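Local coordinates for PilM (Pseudomonas aeruginosa, PDB 3HG9), which is of unknown function but probably takes part in a pilus system, perhaps one of the conjugative type IV pili encoded on mobile DNA, at residues Val12-Ala16 with Ala75-Val81; Val55-Gly59 with Ala68-Ser72. One frame throughout, in Å; residues are numbered along the deposited sequence.

Contact 1: residues Val12-Ala16 with Ala75-Val81; sequences VDTLA and AGLAAAV
The carboxylate of Asp13 meets the methyl of Ala80, with OD1 3.4 Å from Ala80 CB. It is the one flat side-chain group here. The touch is a van der Waals one, and no hydrogen bond crosses between the two segments. The other flat groups involved are main-chain carbonyls. Val12 comes down on the loop before helix 77-83, where its CG2 lies 3.6 Å from Gly76 O. Its other branch, CG1, reaches Ala75 O. With CG1 anti to the carbonyl carbon (chi1 -55°), the valine sets one methyl against each of these two oxygens. Gly76 is the N-cap residue of helix 77-83, and its positive phi suits glycine. This is a helix-helix contact between the first turns of helix 12-31 and helix 77-83. The axes of the short segments cross at -59° and come within 8.7 Å. Small residues permit this approach. The CB of Ala16 sits 4.1 Å from the CB of Ala80 and is placed 3.3 Å from Val81 CG2, so close for two methyl carbons that the exact spacing is doubtful. On the flank away from Asp13, Leu77 reaches across with CD1. It touches Leu15 CD2 at 4.1 Å, the two side chains running obliquely to each other, and also packs on Ala16. Leu77 has CG anti to its backbone N (chi1 168°), which carries CD1 over to helix 12-31. Ala16, Leu77 and Val81 are buried. The second subunit contributes to that burial: its Val119 packs on Leu77 and its Val90 on Val81.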
loop_
_atom_site.group_PDB
_atom_site.type_symbol
_atom_site.label_atom_id
_atom_site.label_comp_id
_atom_site.label_asym_id
_atom_site.label_seq_id
_atom_site.Cartn_x
_atom_site.Cartn_y
_atom_site.Cartn_z
ATOM N N VAL B 12 -2.538 -19.453 11.740
ATOM C CA VAL B 12 -1.482 -18.696 11.041
ATOM C C VAL B 12 -1.899 -17.255 10.891
ATOM O O VAL B 12 -1.107 -16.392 10.511
ATOM C CB VAL B 12 -1.124 -19.301 9.645
ATOM C CG1 VAL B 12 -0.758 -20.755 9.805
ATOM C CG2 VAL B 12 -2.262 -19.146 8.595
ATOM N N ASP B 13 -3.163 -17.033 11.228
ATOM C CA ASP B 13 -3.813 -15.747 11.225
ATOM C C ASP B 13 -3.333 -14.903 12.438
ATOM O O ASP B 13 -3.260 -13.644 12.379
ATOM C CB ASP B 13 -5.306 -16.021 11.220
ATOM C CG ASP B 13 -5.670 -17.202 10.250
ATOM O OD1 ASP B 13 -5.582 -16.991 8.998
ATOM O OD2 ASP B 13 -5.986 -18.343 10.740
ATOM N N THR B 14 -2.991 -15.608 13.518
ATOM C CA THR B 14 -2.319 -15.018 14.642
ATOM C C THR B 14 -0.897 -14.670 14.180
ATOM O O THR B 14 -0.375 -13.578 14.356
ATOM C CB THR B 14 -2.226 -16.086 15.745
ATOM O OG1 THR B 14 -3.425 -16.110 16.520
ATOM C CG2 THR B 14 -1.008 -15.850 16.690
ATOM N N LEU B 15 -0.242 -15.602 13.557
ATOM C CA LEU B 15 1.054 -15.297 13.057
ATOM C C LEU B 15 1.123 -14.115 12.039
ATOM O O LEU B 15 2.106 -13.341 12.029
ATOM C CB LEU B 15 1.592 -16.573 12.443
ATOM C CG LEU B 15 3.038 -16.415 12.025
ATOM C CD1 LEU B 15 3.872 -16.095 13.246
ATOM C CD2 LEU B 15 3.567 -17.687 11.273
ATOM N N ALA B 16 0.127 -14.018 11.152
ATOM C CA ALA B 16 0.085 -12.954 10.145
ATOM C C ALA B 16 -0.112 -11.605 10.823
ATOM O O ALA B 16 0.597 -10.655 10.523
ATOM C CB ALA B 16 -1.062 -13.221 9.144
ATOM N N ALA B 75 1.906 -22.642 5.833
ATOM C CA ALA B 75 0.939 -22.552 4.737
ATOM C C ALA B 75 -0.322 -21.781 5.079
ATOM O O ALA B 75 -0.841 -21.879 6.179
ATOM C CB ALA B 75 0.616 -23.937 4.179
ATOM N N GLY B 76 -0.823 -21.024 4.102
ATOM C CA GLY B 76 -1.973 -20.104 4.275
ATOM C C GLY B 76 -1.585 -18.728 4.799
ATOM O O GLY B 76 -2.465 -17.951 5.172
ATOM N N LEU B 77 -0.285 -18.424 4.797
ATOM C CA LEU B 77 0.323 -17.285 5.551
ATOM C C LEU B 77 0.393 -16.048 4.687
ATOM O O LEU B 77 0.247 -14.917 5.196
ATOM C CB LEU B 77 1.781 -17.597 6.039
ATOM C CG LEU B 77 2.547 -16.361 6.560
ATOM C CD1 LEU B 77 2.091 -15.829 7.931
ATOM C CD2 LEU B 77 4.038 -16.514 6.601
ATOM N N ALA B 78 0.678 -16.255 3.395
ATOM C CA ALA B 78 0.667 -15.156 2.400
ATOM C C ALA B 78 -0.743 -14.624 2.366
ATOM O O ALA B 78 -1.034 -13.447 2.715
ATOM C CB ALA B 78 1.063 -15.684 1.036
ATOM N N ALA B 79 -1.645 -15.514 1.998
ATOM C CA ALA B 79 -3.039 -15.150 1.939
ATOM C C ALA B 79 -3.408 -14.404 3.206
ATOM O O ALA B 79 -3.643 -13.187 3.177
ATOM C CB ALA B 79 -3.884 -16.375 1.755
ATOM N N ALA B 80 -3.410 -15.116 4.332
ATOM C CA ALA B 80 -3.853 -14.562 5.614
ATOM C C ALA B 80 -3.282 -13.173 5.861
ATOM O O ALA B 80 -3.951 -12.345 6.481
ATOM C CB ALA B 80 -3.468 -15.484 6.744
ATOM N N VAL B 81 -2.057 -12.911 5.385
ATOM C CA VAL B 81 -1.401 -11.590 5.584
ATOM C C VAL B 81 -1.863 -10.539 4.595
ATOM O O VAL B 81 -2.000 -9.375 4.940
ATOM C CB VAL B 81 0.124 -11.669 5.380
ATOM C CG1 VAL B 81 0.685 -10.259 5.175
ATOM C CG2 VAL B 81 0.797 -12.390 6.600
#

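Contact 2: residues Val55-Gly59 with Ala68-Ser72; sequences VRLQG and AFIAS
Gln58 and Phe69 form the close part of this contact. They are an antiparallel hydrogen-bonded pair: Phe69 N gives a short, nearly straight bond to Gln58 O, 2.6 Å long at 166°. The return bond, Gln58 N to Phe69 O, is 3.0 Å. The Phe69 ring lies under the Gln58 side chain in a CH-pi contact, with Gln58 CB 3.8 Å from the ring centroid and over one face. Phe69 takes a chi1 of 51°, placing CG between the backbone N and the carbonyl carbon and swinging the ring beneath its cross-strand partner. Beside it, Gly59 lets the strands come close, its CA 4.0 Å from Ala68 CA. The two strands make a beta hairpin, and Ala68, Phe69 and Ile70 also pair with a strand of the second subunit, so the sheet runs on across the interface. The face bearing Leu57, Ala68 and Ile70 turns to helix 12-31, where Tyr22 and Leu19 receive it. There Ile70 CD1 meets Leu57 CG at 3.8 Å. Toward Arg56 the pairing gives way. The exposed Arg56 lays its CD against Ile70 CG1, 4.0 Å away, with its CG and CD also near Ile70 CG2. Its NE turns back to bond Val55 O at 3.1 Å. Farther out the Gln58 amide is slanted against the Phe69 ring, their planes 47° apart, and its OE1 touches Ala71 CB.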
loop_
_atom_site.group_PDB
_atom_site.type_symbol
_atom_site.label_atom_id
_atom_site.label_comp_id
_atom_site.label_asym_id
_atom_site.label_seq_id
_atom_site.Cartn_x
_atom_site.Cartn_y
_atom_site.Cartn_z
ATOM N N VAL B 55 11.225 -15.690 16.163
ATOM C CA VAL B 55 11.985 -15.808 14.952
ATOM C C VAL B 55 11.353 -17.106 14.378
ATOM O O VAL B 55 11.181 -18.124 15.106
ATOM C CB VAL B 55 13.444 -15.840 15.199
ATOM C CG1 VAL B 55 14.103 -14.890 14.201
ATOM C CG2 VAL B 55 13.729 -15.444 16.648
ATOM N N ARG B 56 11.014 -17.126 13.095
ATOM C CA ARG B 56 11.697 -16.440 12.013
ATOM C C ARG B 56 11.115 -15.068 11.565
ATOM O O ARG B 56 11.472 -14.601 10.482
ATOM C CB ARG B 56 11.760 -17.417 10.838
ATOM C CG ARG B 56 10.681 -18.605 10.813
ATOM C CD ARG B 56 9.300 -18.499 11.685
ATOM N NE ARG B 56 9.513 -19.326 12.846
ATOM C CZ ARG B 56 9.199 -20.609 12.919
ATOM N NH1 ARG B 56 8.562 -21.165 11.882
ATOM N NH2 ARG B 56 9.503 -21.328 14.047
ATOM N N LEU B 57 10.294 -14.406 12.397
ATOM C CA LEU B 57 9.844 -13.002 12.109
ATOM C C LEU B 57 11.009 -12.050 12.091
ATOM O O LEU B 57 11.551 -11.629 13.151
ATOM C CB LEU B 57 8.834 -12.442 13.125
ATOM C CG LEU B 57 7.650 -11.620 12.613
ATOM C CD1 LEU B 57 6.835 -11.086 13.829
ATOM C CD2 LEU B 57 7.922 -10.551 11.580
ATOM N N GLN B 58 11.357 -11.681 10.874
ATOM C CA GLN B 58 12.539 -10.913 10.646
ATOM C C GLN B 58 12.084 -9.637 10.070
ATOM O O GLN B 58 11.032 -9.608 9.483
ATOM C CB GLN B 58 13.451 -11.689 9.689
ATOM C CG GLN B 58 14.201 -12.858 10.404
ATOM C CD GLN B 58 15.360 -13.316 9.581
ATOM O OE1 GLN B 58 15.283 -14.385 8.933
ATOM N NE2 GLN B 58 16.408 -12.449 9.479
ATOM N N GLY B 59 12.853 -8.578 10.254
ATOM C CA GLY B 59 12.525 -7.325 9.644
ATOM C C GLY B 59 13.800 -6.725 9.130
ATOM O O GLY B 59 14.846 -7.132 9.600
ATOM N N ALA B 68 8.989 -6.714 6.753
ATOM C CA ALA B 68 8.983 -7.733 7.800
ATOM C C ALA B 68 8.758 -9.064 7.107
ATOM O O ALA B 68 7.882 -9.119 6.237
ATOM C CB ALA B 68 7.826 -7.443 8.812
ATOM N N PHE B 69 9.534 -10.108 7.421
ATOM C CA PHE B 69 9.435 -11.341 6.652
ATOM C C PHE B 69 9.658 -12.626 7.411
ATOM O O PHE B 69 10.557 -12.731 8.233
ATOM C CB PHE B 69 10.389 -11.321 5.455
ATOM C CG PHE B 69 11.817 -10.974 5.791
ATOM C CD1 PHE B 69 12.775 -11.986 5.973
ATOM C CD2 PHE B 69 12.214 -9.622 5.869
ATOM C CE1 PHE B 69 14.094 -11.675 6.262
ATOM C CE2 PHE B 69 13.537 -9.272 6.169
ATOM C CZ PHE B 69 14.505 -10.316 6.371
ATOM N N ILE B 70 8.811 -13.605 7.129
ATOM C CA ILE B 70 9.068 -14.959 7.566
ATOM C C ILE B 70 9.808 -15.687 6.467
ATOM O O ILE B 70 9.266 -15.971 5.403
ATOM C CB ILE B 70 7.823 -15.706 8.072
ATOM C CG1 ILE B 70 7.695 -15.446 9.568
ATOM C CG2 ILE B 70 7.983 -17.240 7.968
ATOM C CD1 ILE B 70 6.960 -14.196 9.930
ATOM N N ALA B 71 11.074 -15.957 6.787
ATOM C CA ALA B 71 12.093 -16.517 5.901
ATOM C C ALA B 71 11.694 -17.816 5.167
ATOM O O ALA B 71 12.052 -17.992 3.964
ATOM C CB ALA B 71 13.430 -16.683 6.676
ATOM N N SER B 72 10.979 -18.727 5.825
ATOM C CA SER B 72 10.431 -19.853 5.072
ATOM C C SER B 72 9.049 -20.262 5.596
ATOM O O SER B 72 8.906 -20.857 6.688
ATOM C CB SER B 72 11.446 -21.023 4.907
ATOM O OG SER B 72 12.194 -21.290 6.095
#

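From the N terminus the chain enters helix 12-31, whose first turn supplies one side of contact 1. It later reaches strand 57-62, turns, and returns as strand 65-70. Contact 2 closes this short hairpin loop, its segments nine positions apart at their closest ends. The chain then passes into helix 77-83, which comes back to the start of helix 12-31. Contact 1 thus closes a much longer loop, 59 positions apart at its closest ends, and contact 2 falls wholly within it. The two meet where Leu77 CD2 lies 4.1 Å from Ile70 CB. Contact 1 joins the two helices and contact 2 the two strands of the hairpin; both also touch the second subunit.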